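AxyAgu115A (PDB 6NPS) is a family GH115 alpha-glucuronidase, a hydrolase that probably removes glucuronic acid side groups from hemicelluloses such as arabinoglucuronoxylan. Local coordinates at residues R33-K38 with G126-S131; L204-K209 with D236-I241. The protein carries 3 engineered substitutions. All blocks are in the same frame, centred on the assembly; numbering follows the deposited sequence.

Interaction 1 (R33-K38 with G126-S131)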
ATOM      1  N   ARG A  33     -12.659 -17.510 -60.998  1.00 42.77           N
ATOM      2  CA  ARG A  33     -11.391 -17.586 -61.719  1.00 45.42           C
ATOM      3  C   ARG A  33     -10.236 -17.049 -60.875  1.00 43.15           C
ATOM      4  O   ARG A  33      -9.156 -17.652 -60.845  1.00 40.94           O
ATOM      5  CB  ARG A  33     -11.501 -16.820 -63.037  1.00 52.29           C
ATOM      6  CG  ARG A  33     -10.863 -17.523 -64.233  1.00 67.38           C
ATOM      7  CD  ARG A  33     -11.612 -17.215 -65.524  1.00 76.43           C
ATOM      8  NE  ARG A  33     -11.924 -15.791 -65.613  1.00 84.69           N
ATOM      9  CZ  ARG A  33     -13.073 -15.292 -66.072  1.00 87.25           C
ATOM     10  NH1 ARG A  33     -14.036 -16.108 -66.490  1.00 87.38           N
ATOM     11  NH2 ARG A  33     -13.262 -13.977 -66.100  1.00 85.27           N
ATOM     12  N   LYS A  34     -10.453 -15.934 -60.148  1.00 39.77           N
ATOM     13  CA  LYS A  34      -9.401 -15.398 -59.270  1.00 45.48           C
ATOM     14  C   LYS A  34      -9.039 -16.365 -58.141  1.00 36.75           C
ATOM     15  O   LYS A  34      -7.868 -16.437 -57.732  1.00 37.40           O
ATOM     16  CB  LYS A  34      -9.828 -14.055 -58.673  1.00 51.08           C
ATOM     17  CG  LYS A  34     -10.058 -12.981 -59.709  1.00 60.96           C
ATOM     18  CD  LYS A  34     -10.582 -11.715 -59.059  1.00 67.35           C
ATOM     19  CE  LYS A  34      -9.440 -10.791 -58.661  1.00 72.04           C
ATOM     20  NZ  LYS A  34      -9.599  -9.449 -59.306  1.00 76.56           N
ATOM     21  N   ILE A  35     -10.029 -17.047 -57.556  1.00 38.57           N
ATOM     22  CA  ILE A  35      -9.718 -18.040 -56.523  1.00 36.40           C
ATOM     23  C   ILE A  35      -8.960 -19.220 -57.147  1.00 35.16           C
ATOM     24  O   ILE A  35      -7.996 -19.736 -56.575  1.00 38.13           O
ATOM     25  CB  ILE A  35     -11.022 -18.483 -55.829  1.00 36.04           C
ATOM     26  CG1 ILE A  35     -11.672 -17.310 -55.069  1.00 33.32           C
ATOM     27  CG2 ILE A  35     -10.795 -19.702 -54.937  1.00 32.17           C
ATOM     28  CD1 ILE A  35     -10.846 -16.829 -53.907  1.00 30.25           C
ATOM     29  N   ALA A  36      -9.375 -19.645 -58.355  1.00 38.79           N
ATOM     30  CA  ALA A  36      -8.678 -20.719 -59.068  1.00 40.46           C
ATOM     31  C   ALA A  36      -7.199 -20.386 -59.282  1.00 44.60           C
ATOM     32  O   ALA A  36      -6.328 -21.258 -59.111  1.00 42.20           O
ATOM     33  CB  ALA A  36      -9.372 -20.990 -60.406  1.00 39.84           C
ATOM     34  N   ASN A  37      -6.888 -19.119 -59.611  1.00 38.52           N
ATOM     35  CA  ASN A  37      -5.481 -18.698 -59.693  1.00 42.70           C
ATOM     36  C   ASN A  37      -4.758 -18.776 -58.351  1.00 40.26           C
ATOM     37  O   ASN A  37      -3.555 -19.070 -58.313  1.00 42.38           O
ATOM     38  CB  ASN A  37      -5.386 -17.283 -60.243  1.00 50.89           C
ATOM     39  CG  ASN A  37      -5.683 -17.234 -61.713  1.00 66.45           C
ATOM     40  OD1 ASN A  37      -5.439 -18.207 -62.443  1.00 66.64           O
ATOM     41  ND2 ASN A  37      -6.247 -16.114 -62.167  1.00 71.70           N
ATOM     42  N   LYS A  38      -5.445 -18.490 -57.241  1.00 33.32           N
ATOM     43  CA  LYS A  38      -4.817 -18.670 -55.939  1.00 34.67           C
ATOM     44  C   LYS A  38      -4.515 -20.136 -55.680  1.00 36.65           C
ATOM     45  O   LYS A  38      -3.460 -20.473 -55.135  1.00 41.43           O
ATOM     46  CB  LYS A  38      -5.723 -18.113 -54.852  1.00 37.98           C
ATOM     47  CG  LYS A  38      -5.924 -16.591 -54.984  1.00 41.83           C
ATOM     48  CD  LYS A  38      -6.518 -16.015 -53.711  1.00 45.21           C
ATOM     49  CE  LYS A  38      -6.786 -14.509 -53.822  1.00 44.35           C
ATOM     50  NZ  LYS A  38      -5.551 -13.700 -54.040  1.00 49.81           N
ATOM     51  N   GLY A 126     -15.037 -25.269 -52.771  1.00 35.23           N
ATOM     52  CA  GLY A 126     -14.581 -26.520 -53.365  1.00 36.63           C
ATOM     53  C   GLY A 126     -13.168 -26.412 -53.918  1.00 35.46           C
ATOM     54  O   GLY A 126     -12.365 -27.348 -53.794  1.00 34.63           O
ATOM     55  N   LEU A 127     -12.850 -25.270 -54.539  1.00 34.79           N
ATOM     56  CA  LEU A 127     -11.473 -24.980 -54.936  1.00 37.37           C
ATOM     57  C   LEU A 127     -10.527 -25.030 -53.741  1.00 37.63           C
ATOM     58  O   LEU A 127      -9.495 -25.710 -53.776  1.00 38.05           O
ATOM     59  CB  LEU A 127     -11.416 -23.625 -55.624  1.00 29.90           C
ATOM     60  CG  LEU A 127     -11.955 -23.721 -57.053  1.00 35.31           C
ATOM     61  CD1 LEU A 127     -12.206 -22.331 -57.615  1.00 33.46           C
ATOM     62  CD2 LEU A 127     -11.027 -24.519 -58.001  1.00 35.78           C
ATOM     63  N   PHE A 128     -10.882 -24.360 -52.647  1.00 33.71           N
ATOM     64  CA  PHE A 128     -10.004 -24.416 -51.490  1.00 33.54           C
ATOM     65  C   PHE A 128     -10.004 -25.802 -50.842  1.00 35.49           C
ATOM     66  O   PHE A 128      -9.059 -26.139 -50.122  1.00 37.01           O
ATOM     67  CB  PHE A 128     -10.420 -23.342 -50.492  1.00 33.87           C
ATOM     68  CG  PHE A 128      -9.992 -21.939 -50.887  1.00 34.18           C
ATOM     69  CD1 PHE A 128      -8.755 -21.712 -51.502  1.00 33.18           C
ATOM     70  CD2 PHE A 128     -10.819 -20.844 -50.632  1.00 31.63           C
ATOM     71  CE1 PHE A 128      -8.331 -20.404 -51.823  1.00 31.99           C
ATOM     72  CE2 PHE A 128     -10.408 -19.543 -50.952  1.00 32.85           C
ATOM     73  CZ  PHE A 128      -9.156 -19.326 -51.539  1.00 31.44           C
ATOM     74  N   HIS A 129     -11.033 -26.619 -51.077  1.00 36.16           N
ATOM     75  CA  HIS A 129     -10.967 -28.014 -50.634  1.00 34.32           C
ATOM     76  C   HIS A 129      -9.825 -28.744 -51.336  1.00 35.89           C
ATOM     77  O   HIS A 129      -9.112 -29.544 -50.714  1.00 40.25           O
ATOM     78  CB  HIS A 129     -12.306 -28.710 -50.890  1.00 36.69           C
ATOM     79  CG  HIS A 129     -12.463 -30.014 -50.180  1.00 41.95           C
ATOM     80  ND1 HIS A 129     -12.741 -30.105 -48.831  1.00 42.36           N
ATOM     81  CD2 HIS A 129     -12.409 -31.289 -50.642  1.00 44.38           C
ATOM     82  CE1 HIS A 129     -12.851 -31.379 -48.495  1.00 46.99           C
ATOM     83  NE2 HIS A 129     -12.641 -32.118 -49.573  1.00 43.24           N
ATOM     84  N   LEU A 130      -9.614 -28.470 -52.628  1.00 34.87           N
ATOM     85  CA  LEU A 130      -8.439 -29.042 -53.287  1.00 36.10           C
ATOM     86  C   LEU A 130      -7.169 -28.600 -52.573  1.00 37.74           C
ATOM     87  O   LEU A 130      -6.289 -29.418 -52.260  1.00 35.65           O
ATOM     88  CB  LEU A 130      -8.400 -28.628 -54.764  1.00 31.59           C
ATOM     89  CG  LEU A 130      -7.077 -28.955 -55.486  1.00 36.59           C
ATOM     90  CD1 LEU A 130      -6.661 -30.458 -55.317  1.00 38.83           C
ATOM     91  CD2 LEU A 130      -7.159 -28.579 -56.998  1.00 36.17           C
ATOM     92  N   SER A 131      -7.085 -27.300 -52.267  1.00 37.47           N
ATOM     93  CA  SER A 131      -5.953 -26.747 -51.519  1.00 34.29           C
ATOM     94  C   SER A 131      -5.727 -27.482 -50.200  1.00 32.35           C
ATOM     95  O   SER A 131      -4.585 -27.850 -49.856  1.00 34.85           O
ATOM     96  CB  SER A 131      -6.242 -25.259 -51.295  1.00 41.98           C
ATOM     97  OG  SER A 131      -5.049 -24.530 -51.236  1.00 59.39           O
TER
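I35 is the bump, and the hollow it fills lies between L127 and F128. Its CG2 sits over one face of the F128 ring, off centre toward the rim, in a CH-pi contact 4.0 Å from the ring centroid and 20° off the ring normal. CD1, at the other end of the branched side chain, also meets the ring, 3.8 Å from F128 CZ. The two side chains cross at about a right angle. CG2 points away from the backbone N, and this also brings it to L127 CD1 at 4.0 Å. The two helices, 30-47 and 120-133, run side by side, almost exactly parallel in these segments, with axes 9.6 Å apart. They form a layer on the mixed four-stranded sheet of an alpha/beta domain: A36 and L127 both rest on Y67 of strand 64-69. Where the backbones come nearest, A36 offers only a methyl, and L127 CD1 leans into the low spot, 4.2 Å from A36 CB. With an alanine in place of F128 the aromatic wall is lost, which would probably open a gap beside I35 and leave its CG2 and CD1 without that support. L206 of helix 195-207 packs against both I35 and F128.

Interaction 2 (L204-K209 with D236-I241)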
ATOM      1  N   LEU A 204      -8.346 -14.766 -46.525  1.00 33.53           N
ATOM      2  CA  LEU A 204      -8.359 -15.426 -45.230  1.00 36.77           C
ATOM      3  C   LEU A 204      -9.774 -15.832 -44.849  1.00 37.71           C
ATOM      4  O   LEU A 204     -10.008 -16.963 -44.407  1.00 38.78           O
ATOM      5  CB  LEU A 204      -7.758 -14.512 -44.170  1.00 31.65           C
ATOM      6  CG  LEU A 204      -7.914 -15.006 -42.736  1.00 34.02           C
ATOM      7  CD1 LEU A 204      -7.093 -16.309 -42.441  1.00 36.25           C
ATOM      8  CD2 LEU A 204      -7.514 -13.916 -41.748  1.00 33.18           C
ATOM      9  N   LEU A 205     -10.725 -14.910 -45.000  1.00 32.98           N
ATOM     10  CA  LEU A 205     -12.129 -15.182 -44.686  1.00 30.90           C
ATOM     11  C   LEU A 205     -12.654 -16.393 -45.464  1.00 30.68           C
ATOM     12  O   LEU A 205     -13.273 -17.305 -44.891  1.00 34.10           O
ATOM     13  CB  LEU A 205     -12.969 -13.950 -45.040  1.00 28.74           C
ATOM     14  CG  LEU A 205     -14.469 -14.150 -44.813  1.00 32.80           C
ATOM     15  CD1 LEU A 205     -14.721 -14.270 -43.317  1.00 30.68           C
ATOM     16  CD2 LEU A 205     -15.223 -12.946 -45.388  1.00 34.54           C
ATOM     17  N   LEU A 206     -12.453 -16.392 -46.780  1.00 28.51           N
ATOM     18  CA  LEU A 206     -12.989 -17.469 -47.605  1.00 30.96           C
ATOM     19  C   LEU A 206     -12.251 -18.794 -47.365  1.00 32.82           C
ATOM     20  O   LEU A 206     -12.862 -19.864 -47.444  1.00 30.34           O
ATOM     21  CB  LEU A 206     -12.916 -17.077 -49.078  1.00 30.47           C
ATOM     22  CG  LEU A 206     -13.832 -15.940 -49.565  1.00 33.37           C
ATOM     23  CD1 LEU A 206     -13.434 -15.490 -50.957  1.00 35.39           C
ATOM     24  CD2 LEU A 206     -15.308 -16.466 -49.586  1.00 33.73           C
ATOM     25  N   ARG A 207     -10.944 -18.752 -47.080  1.00 31.01           N
ATOM     26  CA  ARG A 207     -10.246 -20.005 -46.780  1.00 30.93           C
ATOM     27  C   ARG A 207     -10.753 -20.622 -45.489  1.00 37.12           C
ATOM     28  O   ARG A 207     -10.739 -21.865 -45.334  1.00 34.78           O
ATOM     29  CB  ARG A 207      -8.734 -19.763 -46.714  1.00 31.66           C
ATOM     30  CG  ARG A 207      -8.065 -19.661 -48.106  1.00 32.49           C
ATOM     31  CD  ARG A 207      -6.548 -19.547 -47.980  1.00 32.19           C
ATOM     32  NE  ARG A 207      -5.840 -19.277 -49.241  1.00 36.84           N
ATOM     33  CZ  ARG A 207      -5.329 -20.223 -50.046  1.00 41.17           C
ATOM     34  NH1 ARG A 207      -5.478 -21.520 -49.749  1.00 37.13           N
ATOM     35  NH2 ARG A 207      -4.650 -19.874 -51.148  1.00 40.98           N
ATOM     36  N   LEU A 208     -11.195 -19.779 -44.536  1.00 33.11           N
ATOM     37  CA  LEU A 208     -11.805 -20.275 -43.309  1.00 27.47           C
ATOM     38  C   LEU A 208     -13.286 -20.591 -43.497  1.00 27.61           C
ATOM     39  O   LEU A 208     -13.971 -20.886 -42.531  1.00 38.73           O
ATOM     40  CB  LEU A 208     -11.621 -19.245 -42.175  1.00 27.72           C
ATOM     41  CG  LEU A 208     -10.168 -18.924 -41.837  1.00 38.59           C
ATOM     42  CD1 LEU A 208     -10.096 -17.842 -40.764  1.00 41.26           C
ATOM     43  CD2 LEU A 208      -9.444 -20.163 -41.364  1.00 38.35           C
ATOM     44  N   LYS A 209     -13.773 -20.550 -44.725  1.00 29.57           N
ATOM     45  CA  LYS A 209     -15.158 -20.860 -45.092  1.00 38.86           C
ATOM     46  C   LYS A 209     -16.167 -19.838 -44.549  1.00 37.69           C
ATOM     47  O   LYS A 209     -17.355 -20.168 -44.360  1.00 34.62           O
ATOM     48  CB  LYS A 209     -15.536 -22.282 -44.667  1.00 43.55           C
ATOM     49  CG  LYS A 209     -14.527 -23.321 -45.216  1.00 54.99           C
ATOM     50  CD  LYS A 209     -14.763 -24.709 -44.681  1.00 58.86           C
ATOM     51  CE  LYS A 209     -14.467 -24.782 -43.192  1.00 64.98           C
ATOM     52  NZ  LYS A 209     -13.077 -25.258 -42.894  1.00 66.24           N
ATOM     53  N   ASP A 236     -17.538  -7.865 -53.657  1.00 34.48           N
ATOM     54  CA  ASP A 236     -18.668  -8.351 -54.436  1.00 38.28           C
ATOM     55  C   ASP A 236     -18.224  -9.360 -55.493  1.00 41.97           C
ATOM     56  O   ASP A 236     -18.923 -10.337 -55.746  1.00 40.16           O
ATOM     57  CB  ASP A 236     -19.359  -7.165 -55.082  1.00 42.79           C
ATOM     58  CG  ASP A 236     -20.478  -7.582 -56.003  1.00 49.55           C
ATOM     59  OD1 ASP A 236     -21.574  -7.923 -55.485  1.00 47.79           O
ATOM     60  OD2 ASP A 236     -20.254  -7.563 -57.233  1.00 55.14           O
ATOM     61  N   GLU A 237     -17.064  -9.137 -56.114  1.00 38.24           N
ATOM     62  CA  GLU A 237     -16.508 -10.110 -57.057  1.00 39.96           C
ATOM     63  C   GLU A 237     -16.253 -11.470 -56.384  1.00 40.36           C
ATOM     64  O   GLU A 237     -16.591 -12.530 -56.928  1.00 40.68           O
ATOM     65  CB  GLU A 237     -15.223  -9.547 -57.652  1.00 42.30           C
ATOM     66  CG  GLU A 237     -14.673 -10.348 -58.790  1.00 52.75           C
ATOM     67  CD  GLU A 237     -13.483  -9.688 -59.458  1.00 64.07           C
ATOM     68  OE1 GLU A 237     -12.809  -8.845 -58.816  1.00 64.40           O
ATOM     69  OE2 GLU A 237     -13.225 -10.019 -60.636  1.00 71.09           O
ATOM     70  N   TYR A 238     -15.649 -11.459 -55.203  1.00 34.14           N
ATOM     71  CA  TYR A 238     -15.390 -12.697 -54.501  1.00 37.87           C
ATOM     72  C   TYR A 238     -16.629 -13.281 -53.832  1.00 42.00           C
ATOM     73  O   TYR A 238     -16.575 -14.427 -53.374  1.00 44.76           O
ATOM     74  CB  TYR A 238     -14.338 -12.472 -53.426  1.00 36.64           C
ATOM     75  CG  TYR A 238     -12.891 -12.410 -53.882  1.00 40.54           C
ATOM     76  CD1 TYR A 238     -12.324 -13.438 -54.652  1.00 41.34           C
ATOM     77  CD2 TYR A 238     -12.082 -11.353 -53.505  1.00 37.81           C
ATOM     78  CE1 TYR A 238     -10.994 -13.386 -55.035  1.00 43.52           C
ATOM     79  CE2 TYR A 238     -10.768 -11.291 -53.883  1.00 43.19           C
ATOM     80  CZ  TYR A 238     -10.216 -12.301 -54.646  1.00 44.69           C
ATOM     81  OH  TYR A 238      -8.893 -12.216 -55.014  1.00 42.73           O
ATOM     82  N   GLY A 239     -17.723 -12.530 -53.725  1.00 34.81           N
ATOM     83  CA  GLY A 239     -18.854 -13.006 -52.947  1.00 33.78           C
ATOM     84  C   GLY A 239     -18.644 -12.924 -51.449  1.00 38.87           C
ATOM     85  O   GLY A 239     -19.303 -13.653 -50.706  1.00 41.81           O
ATOM     86  N   VAL A 240     -17.746 -12.060 -50.977  1.00 36.65           N
ATOM     87  CA  VAL A 240     -17.701 -11.686 -49.568  1.00 32.58           C
ATOM     88  C   VAL A 240     -18.857 -10.717 -49.319  1.00 37.21           C
ATOM     89  O   VAL A 240     -18.887  -9.624 -49.884  1.00 37.83           O
ATOM     90  CB  VAL A 240     -16.354 -11.059 -49.198  1.00 35.53           C
ATOM     91  CG1 VAL A 240     -16.380 -10.490 -47.753  1.00 33.82           C
ATOM     92  CG2 VAL A 240     -15.238 -12.088 -49.382  1.00 33.97           C
ATOM     93  N   ILE A 241     -19.816 -11.125 -48.489  1.00 36.10           N
ATOM     94  CA  ILE A 241     -20.995 -10.316 -48.184  1.00 31.79           C
ATOM     95  C   ILE A 241     -20.573  -9.235 -47.198  1.00 32.61           C
ATOM     96  O   ILE A 241     -20.049  -9.536 -46.119  1.00 33.29           O
ATOM     97  CB  ILE A 241     -22.114 -11.187 -47.589  1.00 36.51           C
ATOM     98  CG1 ILE A 241     -22.415 -12.418 -48.475  1.00 39.73           C
ATOM     99  CG2 ILE A 241     -23.355 -10.408 -47.351  1.00 35.36           C
ATOM    100  CD1 ILE A 241     -23.182 -13.516 -47.715  1.00 41.23           C
TER
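The Y238 ring is the one aromatic group here, and L206 comes at it obliquely: the closest approach of L206 CD1 is to Y238 CB, 4.0 Å away, at the root of the ring. The same methyl passes 4.1 Å from the Y238 carbonyl O. Beyond the ring, the hydroxyl is hydrogen-bonded to D199. V240 does the rest of the packing. Its CG1, anti to its own backbone N (chi1 172°), presses on L205 CD2 at 3.6 Å, while CG2 lies 4.1 Å from L206 CG and also touches L205 CD2, so the forked valine meets two successive leucines. Both helices end in Schellman motifs, with K209 and G239 as the C-prime residues at positive phi. At G239 a beta carbon would crowd the carbonyl O of Y238, so glycine is favoured there; the turn places V240 just before strand 241-242. That strand pairs in parallel with 212-214 through I241, which bonds to N211 and L213, so the contact joins two neighbouring helix-to-strand turns of the parallel barrel expected of this TIM-barrel clan. Helix 30-47 lies over Y238 through K34, I35 and K38, helix 120-133 reaches I241 through R121, and helix 458-469 packs on L208.

Overall arrangement
The centres of interactions 1 and 2 lie about 12 Å apart, with interaction 1 on the N-terminal side and interaction 2 on the barrel side of a seam that the contacts between them close. Several side chains bridge them directly: F128 CE1 is 3.5 Å from R207 CZ, and K38 CE packs 3.3 Å from Y238 OH. K34 NZ and E237 OE1, 3.3 Å apart, form a long, weak ion pair. R207 is further tied to helix 30-47 by its salt bridge to D42. The turns of interaction 2 lead into the N-terminal ends of strands 212-214 and 241-242; TIM-barrel active sites lie at the C-terminal strand ends, so this seam is probably structural and away from the catalytic pocket.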